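Long-range contacts in hypothetical leucine rich repeat protein (Pseudoflavonifractor capillosus, PDB 4OJU), which is of unknown function but, as a BspA-type leucine-rich repeat segment of a longer SLH-domain protein that binds metal ions, probably takes part in protein binding: residues Ala39-Ser44 with Val71-Ser76; Pro13-Ile18 with Thr25-Asp30. All coordinates share one frame; numbering follows the deposited sequence. Where two conformers were deposited one is given.

Contact 1. Residues Ala39-Ser44 with Val71-Ser76. With EDO (1,2-ethanediol), chain E; EDO (1,2-ethanediol), chain G.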
loop_
_atom_site.group_PDB
_atom_site.type_symbol
_atom_site.label_atom_id
_atom_site.label_comp_id
_atom_site.label_asym_id
_atom_site.label_seq_id
_atom_site.Cartn_x
_atom_site.Cartn_y
_atom_site.Cartn_z
ATOM N N ALA A 39 -25.800 6.885 5.261
ATOM C CA ALA A 39 -26.573 6.006 4.376
ATOM C C ALA A 39 -27.079 4.798 5.141
ATOM O O ALA A 39 -26.327 3.852 5.376
ATOM C CB ALA A 39 -25.725 5.576 3.185
ATOM N N ASP A 40 -28.343 4.853 5.586
ATOM C CA ASP A 40 -28.973 3.736 6.298
ATOM C C ASP A 40 -29.670 2.933 5.215
ATOM O O ASP A 40 -30.790 3.250 4.841
ATOM C CB ASP A 40 -29.923 4.258 7.401
ATOM C CG ASP A 40 -30.431 3.212 8.383
ATOM O OD1 ASP A 40 -29.866 2.086 8.413
ATOM O OD2 ASP A 40 -31.375 3.516 9.132
ATOM N N ILE A 41 -28.955 1.987 4.611
ATOM C CA ILE A 41 -29.447 1.234 3.455
ATOM C C ILE A 41 -30.623 0.338 3.842
ATOM O O ILE A 41 -30.485 -0.453 4.775
ATOM C CB ILE A 41 -28.301 0.410 2.784
ATOM C CG1 ILE A 41 -27.166 1.321 2.265
ATOM C CG2 ILE A 41 -28.853 -0.501 1.679
ATOM C CD1 ILE A 41 -25.839 0.561 1.855
ATOM N N PRO A 42 -31.772 0.416 3.124
ATOM C CA PRO A 42 -32.910 -0.463 3.483
ATOM C C PRO A 42 -32.594 -1.931 3.200
ATOM O O PRO A 42 -31.868 -2.243 2.251
ATOM C CB PRO A 42 -34.063 0.045 2.622
ATOM C CG PRO A 42 -33.460 0.887 1.579
ATOM C CD PRO A 42 -32.095 1.310 1.991
ATOM N N ALA A 43 -33.119 -2.820 4.051
ATOM C CA ALA A 43 -32.942 -4.271 3.921
ATOM C C ALA A 43 -33.852 -4.849 2.831
ATOM O O ALA A 43 -33.640 -5.971 2.379
ATOM C CB ALA A 43 -33.251 -4.945 5.252
ATOM N N SER A 44 -34.896 -4.111 2.459
ATOM C CA SER A 44 -35.814 -4.566 1.427
ATOM C C SER A 44 -36.340 -3.394 0.594
ATOM O O SER A 44 -36.239 -2.239 1.002
ATOM C CB SER A 44 -36.975 -5.356 2.031
ATOM O OG SER A 44 -37.845 -4.513 2.760
ATOM N N VAL A 71 -22.257 4.494 6.914
ATOM C CA VAL A 71 -23.137 3.586 6.207
ATOM C C VAL A 71 -23.464 2.370 7.065
ATOM O O VAL A 71 -22.583 1.816 7.720
ATOM C CB VAL A 71 -22.575 3.159 4.805
ATOM C CG1 VAL A 71 -21.242 2.414 4.911
ATOM C CG2 VAL A 71 -23.602 2.333 4.003
ATOM N N THR A 72 -24.742 1.948 7.023
ATOM C CA THR A 72 -25.189 0.679 7.578
ATOM C C THR A 72 -25.547 -0.189 6.389
ATOM O O THR A 72 -26.410 0.183 5.598
ATOM C CB THR A 72 -26.339 0.820 8.559
ATOM O OG1 THR A 72 -25.869 1.531 9.692
ATOM C CG2 THR A 72 -26.862 -0.533 9.024
ATOM N N VAL A 73 -24.845 -1.304 6.233
ATOM C CA VAL A 73 -25.107 -2.315 5.218
ATOM C C VAL A 73 -26.008 -3.340 5.935
ATOM O O VAL A 73 -25.560 -3.932 6.914
ATOM C CB VAL A 73 -23.796 -2.905 4.657
ATOM C CG1 VAL A 73 -24.090 -3.975 3.614
ATOM C CG2 VAL A 73 -22.908 -1.806 4.074
ATOM N N PRO A 74 -27.300 -3.456 5.572
ATOM C CA PRO A 74 -28.220 -4.295 6.366
ATOM C C PRO A 74 -27.936 -5.782 6.238
ATOM O O PRO A 74 -27.275 -6.191 5.282
ATOM C CB PRO A 74 -29.591 -3.926 5.808
ATOM C CG PRO A 74 -29.305 -3.573 4.388
ATOM C CD PRO A 74 -28.007 -2.803 4.457
ATOM N N ASP A 75 -28.480 -6.583 7.213
ATOM C CA ASP A 75 -28.290 -8.035 7.333
ATOM C C ASP A 75 -28.823 -8.820 6.119
ATOM O O ASP A 75 -28.619 -10.036 6.026
ATOM C CB ASP A 75 -28.920 -8.566 8.642
ATOM C CG ASP A 75 -30.418 -8.337 8.823
ATOM O OD1 ASP A 75 -31.125 -8.159 7.802
ATOM O OD2 ASP A 75 -30.888 -8.362 9.988
ATOM N N SER A 76 -29.494 -8.144 5.188
ATOM C CA SER A 76 -29.997 -8.800 3.976
ATOM C C SER A 76 -28.849 -8.949 2.919
ATOM O O SER A 76 -28.931 -9.783 2.024
ATOM C CB SER A 76 -31.141 -7.982 3.391
ATOM O OG SER A 76 -30.665 -6.677 3.095
HETATM C C1 EDO E . -34.172 0.789 7.776
HETATM O O1 EDO E . -32.792 0.447 7.753
HETATM C C2 EDO E . -34.408 2.069 6.956
HETATM O O2 EDO E . -33.668 1.986 5.755
HETATM C C1 EDO G . -39.927 -1.953 2.465
HETATM O O1 EDO G . -39.466 -2.613 1.298
HETATM C C2 EDO G . -39.988 -0.437 2.210
HETATM O O2 EDO G . -40.852 -0.196 1.109
HETATM O O HOH W 1 -28.355 1.794 11.205
#
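Two successive rungs of the leucine-rich repeat solenoid run side by side here, each a short parallel strand followed by a proline-containing turn. Thr72 N donates to Ala39 O at 3.0 Å with an N-H...O angle of 163°, and Ile41 N returns a longer bond to Thr72 O, so both the N-H and the C=O of Thr72 are held by residues 39-41, on one edge of its strand. On the side of Ala39 and Val71, Ile41 does most of the apolar work. With CG1 anti to the carbonyl carbon (chi1 -61°) and the chain extended beyond it, Ile41 CD1 meets Val71 CG2 at 3.6 Å. Farther along, Ile41 CB abuts Pro74 CD at 3.6 Å, the two side chains crossing at about a right angle. An alanine here would remove CG1, CG2 and CD1 and would probably loosen the rungs, losing the CD1 packing on Val71 while the CB contact with Pro74 could remain. Further along the turn, Ala43 CB touches Pro74 CB at 3.8 Å. On the opposite, more open face, a water joins Asp40 OD1 to Thr72 OG1, which also bonds Tyr38 OH. In the next shell, Phe63 and Tyr14 pack against Ala39 and Ile41, while strand 93-95 continues the sheet beyond Val71. Ser76 OG lies 3.1 Å from Ala43 O without bonding it; its hydrogen bond is with Val55 O.

Contact 2. Residues Pro13-Ile18 with Thr25-Asp30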
loop_
_atom_site.group_PDB
_atom_site.type_symbol
_atom_site.label_atom_id
_atom_site.label_comp_id
_atom_site.label_asym_id
_atom_site.label_seq_id
_atom_site.Cartn_x
_atom_site.Cartn_y
_atom_site.Cartn_z
ATOM N N PRO A 13 -32.712 8.451 -2.133
ATOM C CA PRO A 13 -31.459 8.539 -2.899
ATOM C C PRO A 13 -31.005 7.204 -3.504
ATOM O O PRO A 13 -30.007 7.163 -4.220
ATOM C CB PRO A 13 -30.456 9.014 -1.847
ATOM C CG PRO A 13 -30.924 8.352 -0.590
ATOM C CD PRO A 13 -32.449 8.396 -0.680
ATOM N N TYR A 14 -31.729 6.115 -3.209
ATOM C CA TYR A 14 -31.329 4.780 -3.656
ATOM C C TYR A 14 -32.023 4.304 -4.911
ATOM O O TYR A 14 -33.257 4.366 -5.008
ATOM C CB TYR A 14 -31.633 3.754 -2.552
ATOM C CG TYR A 14 -31.004 4.076 -1.227
ATOM C CD1 TYR A 14 -29.634 3.931 -1.030
ATOM C CD2 TYR A 14 -31.775 4.530 -0.159
ATOM C CE1 TYR A 14 -29.044 4.229 0.196
ATOM C CE2 TYR A 14 -31.194 4.843 1.065
ATOM C CZ TYR A 14 -29.829 4.676 1.239
ATOM O OH TYR A 14 -29.232 4.987 2.428
ATOM N N THR A 15 -31.235 3.762 -5.845
ATOM C CA THR A 15 -31.774 3.084 -7.027
ATOM C C THR A 15 -31.566 1.596 -6.822
ATOM O O THR A 15 -30.455 1.191 -6.516
ATOM C CB THR A 15 -31.116 3.536 -8.348
ATOM O OG1 THR A 15 -31.104 4.954 -8.425
ATOM C CG2 THR A 15 -31.800 2.918 -9.575
ATOM N N PHE A 16 -32.609 0.790 -7.030
ATOM C CA PHE A 16 -32.499 -0.655 -6.929
ATOM C C PHE A 16 -32.919 -1.324 -8.193
ATOM O O PHE A 16 -33.907 -0.899 -8.821
ATOM C CB PHE A 16 -33.389 -1.215 -5.805
ATOM C CG PHE A 16 -33.084 -0.718 -4.431
ATOM C CD1 PHE A 16 -32.121 -1.346 -3.641
ATOM C CD2 PHE A 16 -33.755 0.380 -3.913
ATOM C CE1 PHE A 16 -31.825 -0.864 -2.363
ATOM C CE2 PHE A 16 -33.480 0.839 -2.637
ATOM C CZ PHE A 16 -32.511 0.221 -1.866
ATOM N N GLU A 17 -32.225 -2.422 -8.532
ATOM C CA GLU A 17 -32.661 -3.276 -9.621
ATOM C C GLU A 17 -33.157 -4.551 -8.982
ATOM O O GLU A 17 -32.446 -5.143 -8.154
ATOM C CB GLU A 17 -31.552 -3.541 -10.635
ATOM C CG GLU A 17 -31.351 -2.365 -11.567
ATOM C CD GLU A 17 -30.225 -2.517 -12.562
ATOM O OE1 GLU A 17 -29.377 -3.419 -12.375
ATOM O OE2 GLU A 17 -30.170 -1.712 -13.516
ATOM N N ILE A 18 -34.401 -4.913 -9.270
ATOM C CA ILE A 18 -35.013 -6.142 -8.771
ATOM C C ILE A 18 -34.862 -7.158 -9.887
ATOM O O ILE A 18 -35.325 -6.900 -10.998
ATOM C CB ILE A 18 -36.498 -5.915 -8.344
ATOM C CG1 ILE A 18 -36.570 -4.935 -7.150
ATOM C CG2 ILE A 18 -37.200 -7.238 -8.025
ATOM C CD1 ILE A 18 -37.962 -4.304 -6.975
ATOM N N THR A 25 -30.596 -5.478 -6.058
ATOM C CA THR A 25 -29.250 -4.924 -5.982
ATOM C C THR A 25 -29.371 -3.427 -5.859
ATOM O O THR A 25 -30.119 -2.813 -6.641
ATOM C CB THR A 25 -28.430 -5.301 -7.251
ATOM O OG1 THR A 25 -28.261 -6.708 -7.280
ATOM C CG2 THR A 25 -27.040 -4.612 -7.314
ATOM N N LEU A 26 -28.628 -2.836 -4.899
ATOM C CA LEU A 26 -28.543 -1.383 -4.748
ATOM C C LEU A 26 -27.553 -0.935 -5.818
ATOM O O LEU A 26 -26.356 -1.219 -5.698
ATOM C CB LEU A 26 -28.093 -0.988 -3.322
ATOM C CG LEU A 26 -28.262 0.495 -2.917
ATOM C CD1 LEU A 26 -28.211 0.646 -1.431
ATOM C CD2 LEU A 26 -27.180 1.399 -3.527
ATOM N N THR A 27 -28.050 -0.319 -6.901
ATOM C CA THR A 27 -27.153 0.042 -8.012
ATOM C C THR A 27 -26.565 1.433 -7.939
ATOM O O THR A 27 -25.483 1.648 -8.494
ATOM C CB THR A 27 -27.863 -0.134 -9.358
ATOM O OG1 THR A 27 -29.005 0.720 -9.402
ATOM C CG2 THR A 27 -28.267 -1.580 -9.627
ATOM N N ARG A 28 -27.264 2.386 -7.292
ATOM C CA ARG A 28 -26.764 3.760 -7.221
ATOM C C ARG A 28 -27.295 4.537 -6.019
ATOM O O ARG A 28 -28.458 4.402 -5.655
ATOM C CB ARG A 28 -27.152 4.524 -8.512
ATOM C CG ARG A 28 -26.356 5.825 -8.705
ATOM C CD ARG A 28 -26.855 6.697 -9.852
ATOM N NE ARG A 28 -27.782 7.776 -9.479
ATOM C CZ ARG A 28 -29.037 7.892 -9.920
ATOM N NH1 ARG A 28 -29.542 6.992 -10.755
ATOM N NH2 ARG A 28 -29.795 8.903 -9.524
ATOM N N TYR A 29 -26.430 5.398 -5.450
ATOM C CA TYR A 29 -26.756 6.327 -4.383
ATOM C C TYR A 29 -26.626 7.725 -4.970
ATOM O O TYR A 29 -25.552 8.093 -5.450
ATOM C CB TYR A 29 -25.842 6.141 -3.184
ATOM C CG TYR A 29 -26.118 7.100 -2.049
ATOM C CD1 TYR A 29 -27.140 6.850 -1.131
ATOM C CD2 TYR A 29 -25.315 8.216 -1.846
ATOM C CE1 TYR A 29 -27.337 7.675 -0.025
ATOM C CE2 TYR A 29 -25.519 9.067 -0.761
ATOM C CZ TYR A 29 -26.513 8.775 0.164
ATOM O OH TYR A 29 -26.688 9.577 1.265
ATOM N N ASP A 30 -27.717 8.483 -4.944
ATOM C CA ASP A 30 -27.734 9.828 -5.492
ATOM C C ASP A 30 -27.711 10.816 -4.333
ATOM O O ASP A 30 -28.729 11.044 -3.685
ATOM C CB ASP A 30 -28.960 10.043 -6.399
ATOM C CG ASP A 30 -29.040 11.394 -7.104
ATOM O OD1 ASP A 30 -28.288 12.324 -6.714
ATOM O OD2 ASP A 30 -29.843 11.518 -8.049
HETATM O O HOH W 2 -29.269 1.260 -12.044
#
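Different first torsions bring the two tyrosines of this antiparallel beta hairpin together: Tyr14 CG is anti to the carbonyl carbon (chi1 -56°), Tyr29 CG anti to the backbone N (chi1 179°). The two rings run alongside each other from neighbouring strands, with Tyr14 CE1 3.5 Å from Tyr29 CD1 at the edge of the Tyr29 ring and the ring planes oblique at 54°. Pro13 CG sits over one face of the Tyr14 ring, toward its rim, and also touches Tyr29 CE1. Leu26, its CG anti to the backbone N, sends CD1 to within 3.6 Å of Tyr14 CD1, and its CG meets Phe16 CE1. Against this apolar face, Phe63 stacks on Tyr29 and Val55 packs on Phe16. The strands are laced by Thr15 N to Arg28 O and by a reciprocal pair between Glu17 and Thr25. Between these lies a classic beta bulge: Thr15 O takes Thr27 N at 2.9 Å and, weakly, Arg28 N at 3.5 Å. On the other face Thr15 OG1, bonded to Gln10, rests over the guanidinium of Arg28. Arg28 NH2 forms a salt bridge with Asp30, whose OD1 is bonded to Ser32 OG, meeting Asp30 OD2 at 3.0 Å from above the carboxylate plane.

The hairpin of contact 2 is complete before the first segment of contact 1 begins, and the two meet through the hairpin's inner face: Tyr14 OH lies 3.5 Å from Ala39 CA, Ile41 CG2 packs on Leu26 CD1, and Pro42 CG on Phe16 CZ. Both are part core and part surface, but they hold different elements. The 13-18/25-30 contact is local and antiparallel, with a fuller backbone ladder and aromatic side chains; the 39-44/71-76 contact is parallel, joins rungs 27 residues apart with two backbone bonds, and relies on aliphatic and proline carbons. Both have a water between polar side chains on the outer face, weakly held at Glu17 in contact 2, which adds a salt bridge within its second segment.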